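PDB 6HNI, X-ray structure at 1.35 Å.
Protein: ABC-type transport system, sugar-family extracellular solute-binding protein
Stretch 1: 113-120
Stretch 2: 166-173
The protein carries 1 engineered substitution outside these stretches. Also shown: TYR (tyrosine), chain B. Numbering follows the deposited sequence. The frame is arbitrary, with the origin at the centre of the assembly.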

# COMPACT_ATOMS: atom_id res chain seq x y z
N VAL A 113 1.44 -4.47 -3.78
CA VAL A 113 1.02 -5.77 -3.25
C VAL A 113 2.02 -6.17 -2.21
O VAL A 113 3.19 -6.36 -2.46
CB VAL A 113 0.92 -6.83 -4.35
CG1 VAL A 113 0.71 -8.24 -3.80
CG2 VAL A 113 -0.15 -6.46 -5.33
N SER A 114 1.54 -6.34 -0.94
CA SER A 114 2.46 -6.56 0.14
C SER A 114 3.17 -7.89 0.08
O SER A 114 4.35 -7.98 0.39
CB SER A 114 1.73 -6.47 1.52
OG SER A 114 1.13 -5.23 1.72
N ASP A 115 2.42 -8.93 -0.25
CA ASP A 115 2.87 -10.34 -0.18
C ASP A 115 2.23 -11.09 -1.34
O ASP A 115 1.17 -11.66 -1.27
CB ASP A 115 2.53 -10.98 1.17
CG ASP A 115 3.33 -12.28 1.43
OD1 ASP A 115 3.53 -13.11 0.49
OD2 ASP A 115 3.70 -12.49 2.62
N PRO A 116 2.93 -11.05 -2.52
CA PRO A 116 2.39 -11.70 -3.67
C PRO A 116 2.20 -13.19 -3.56
O PRO A 116 1.27 -13.74 -4.13
CB PRO A 116 3.43 -11.36 -4.77
CG PRO A 116 4.04 -10.10 -4.31
CD PRO A 116 4.07 -10.17 -2.83
N VAL A 117 3.07 -13.86 -2.83
CA VAL A 117 2.94 -15.30 -2.61
C VAL A 117 1.71 -15.63 -1.73
O VAL A 117 0.89 -16.46 -2.05
CB VAL A 117 4.22 -15.89 -1.99
CG1 VAL A 117 4.01 -17.34 -1.59
CG2 VAL A 117 5.39 -15.76 -2.96
N ALA A 118 1.56 -14.88 -0.67
CA ALA A 118 0.40 -15.13 0.21
C ALA A 118 -0.94 -14.83 -0.45
O ALA A 118 -1.98 -15.41 -0.12
CB ALA A 118 0.51 -14.34 1.54
N ALA A 119 -0.90 -13.89 -1.40
CA ALA A 119 -2.07 -13.54 -2.18
C ALA A 119 -2.36 -14.54 -3.30
O ALA A 119 -3.38 -14.39 -3.99
CB ALA A 119 -1.93 -12.15 -2.76
N GLY A 120 -1.50 -15.53 -3.48
CA GLY A 120 -1.73 -16.58 -4.49
C GLY A 120 -1.36 -16.19 -5.92
O GLY A 120 -1.76 -16.88 -6.83
N TYR B . -0.16 -3.02 0.43
CA TYR B . -1.56 -2.86 -0.01
C TYR B . -1.99 -4.10 -0.78
O TYR B . -3.07 -4.08 -1.36
CB TYR B . -1.82 -1.52 -0.72
CG TYR B . -1.65 -0.34 0.18
CD1 TYR B . -2.56 -0.15 1.26
CD2 TYR B . -0.61 0.54 0.10
CE1 TYR B . -2.37 0.88 2.15
CE2 TYR B . -0.41 1.58 0.98
CZ TYR B . -1.32 1.75 2.05
OH TYR B . -1.13 2.77 2.96
OXT TYR B . -1.32 -5.11 -0.74
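Stretch 2 (166-173) EVNSKVQV

Stretch 2 packs the first two turns of a helix against a compact loop by apolar contacts along one line of helix residues and a close polar approach along the neighbouring one, with no hydrogen bond or salt bridge passing directly between the two stretches. The buried surface is modest, 280 Å² summed over both sides.

Glu166 occupies the N-cap position, and the helix runs from Val167 through Val173 and onward. Its early bonds include Lys170 N to Glu166 O at 3.1 Å and Val171 N to Val167 O at 3.1 Å, while Gln172 N to Asn168 O, at 3.4 Å, is weak. In stretch 1, residues 116-118 have helical phi/psi without the regular bonds, and a type I turn from Val117 to Gly120 closes with Gly120 N to Val117 O at 2.9 Å. Gly120 sits at positive phi, which by itself favours glycine. Asp115 braces this loop from within: its OD1 accepts from Ala118 N at 2.9 Å and its carbonyl O from Ala119 N at 3.0 Å. Ala118 and Ala119 are thereby tied back to Asp115 just where the helix meets them.

The backbones come nearest at Ser114 and Asn168, with CA to CA at 5.4 Å; Ala119 CA and Val167 CA follow at 6.4 Å. From Ser114 to Ala119 the nearest helix residue thus steps back from Asn168 to Val167, so the loop passes across the helix start with a component against the chain direction of the helix. Helical spacing sets the apolar pattern. Val167 and Val171, one turn apart, both direct CA to CB toward the loop, and both meet Ala118, whose CB lies 4.1 Å from Val167 CG2 and 3.9 Å from Val171 CG2. Val167 also reaches the next residue of the loop, its CG1 lying 4.0 Å from Ala119 CB. At chi1 p, then, its two methyls are shared between neighbouring alanines. Val171, at chi1 t, places CG1 3.5 Å from Asp115 OD2, so the carboxylate borders the apolar patch while its other oxygen holds the loop.

The second pair one turn apart is Asn168 and Gln172, and both approach Ser114. Ser114 OG is 3.5 Å from Asn168 CB and 3.2 Å from Gln172 NE2, but the latter angle is too poor for a hydrogen bond. Gln172 instead folds back on its own helix, NE2 donating to Asn168 O at 3.0 Å. The end of Asn168 leads away from the loop, and its ND2 donates to Glu166 OE1 at 2.9 Å, joining the helix start to the cap residue.

Bound tyrosine supplies the directional bonding beside Ser114. Ser114 N donates to TYR OXT at 3.1 Å, and TYR N donates to Ser114 OG at 2.9 Å, while Asn168 CB comes within 3.3 Å of TYR OXT. The rule to read here is separation of roles: valines one turn apart grip two alanines, Gln172 bonds back to the helix backbone and Asn168 to the cap residue, and the serine spends its hydrogen bonds on the ligand.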

# COMPACT_ATOMS: atom_id res chain seq x y z
N GLU A 166 -8.37 -8.56 3.95
CA GLU A 166 -7.17 -8.29 3.16
C GLU A 166 -6.02 -9.17 3.61
O GLU A 166 -5.46 -9.01 4.73
CB GLU A 166 -6.81 -6.79 3.26
CG GLU A 166 -7.77 -5.86 2.49
CD GLU A 166 -7.39 -4.36 2.57
OE1 GLU A 166 -6.18 -4.03 2.35
OE2 GLU A 166 -8.30 -3.51 2.86
N VAL A 167 -5.57 -10.08 2.74
CA VAL A 167 -4.46 -10.95 3.11
C VAL A 167 -3.19 -10.15 3.36
O VAL A 167 -2.40 -10.49 4.23
CB VAL A 167 -4.29 -12.07 2.10
CG1 VAL A 167 -3.87 -11.56 0.70
CG2 VAL A 167 -3.28 -13.10 2.61
N ASN A 168 -3.01 -9.07 2.61
CA ASN A 168 -1.90 -8.15 2.85
C ASN A 168 -1.82 -7.65 4.29
O ASN A 168 -0.74 -7.57 4.87
CB ASN A 168 -1.89 -6.97 1.87
CG ASN A 168 -3.27 -6.30 1.73
OD1 ASN A 168 -4.15 -6.93 1.13
ND2 ASN A 168 -3.44 -5.08 2.20
N SER A 169 -2.98 -7.35 4.86
CA SER A 169 -3.05 -6.88 6.24
C SER A 169 -2.82 -7.97 7.24
O SER A 169 -2.10 -7.75 8.23
CB SER A 169 -4.36 -6.15 6.47
OG SER A 169 -4.42 -5.04 5.60
N LYS A 170 -3.37 -9.15 6.98
CA LYS A 170 -3.18 -10.28 7.88
C LYS A 170 -1.69 -10.60 8.06
O LYS A 170 -1.22 -10.83 9.16
CB LYS A 170 -3.94 -11.52 7.38
CG LYS A 170 -3.77 -12.78 8.19
CD LYS A 170 -4.09 -14.05 7.41
CE LYS A 170 -3.93 -15.31 8.27
NZ LYS A 170 -2.53 -15.53 8.74
N VAL A 171 -0.94 -10.62 6.95
CA VAL A 171 0.47 -10.90 7.02
C VAL A 171 1.20 -9.84 7.86
O VAL A 171 2.06 -10.19 8.68
CB VAL A 171 1.08 -10.98 5.58
CG1 VAL A 171 2.58 -11.05 5.64
CG2 VAL A 171 0.52 -12.18 4.83
N GLN A 172 0.84 -8.57 7.71
CA GLN A 172 1.48 -7.52 8.45
C GLN A 172 1.12 -7.57 9.97
O GLN A 172 2.00 -7.31 10.79
CB GLN A 172 1.08 -6.17 7.87
CG GLN A 172 1.71 -5.94 6.46
CD GLN A 172 1.23 -4.66 5.81
OE1 GLN A 172 1.60 -3.56 6.20
NE2 GLN A 172 0.36 -4.82 4.81
N VAL A 173 -0.14 -7.88 10.28
CA VAL A 173 -0.54 -8.05 11.70
C VAL A 173 0.27 -9.19 12.30
O VAL A 173 0.72 -9.07 13.46
CB VAL A 173 -2.06 -8.20 11.78
CG1 VAL A 173 -2.47 -8.59 13.23
CG2 VAL A 173 -2.77 -6.92 11.38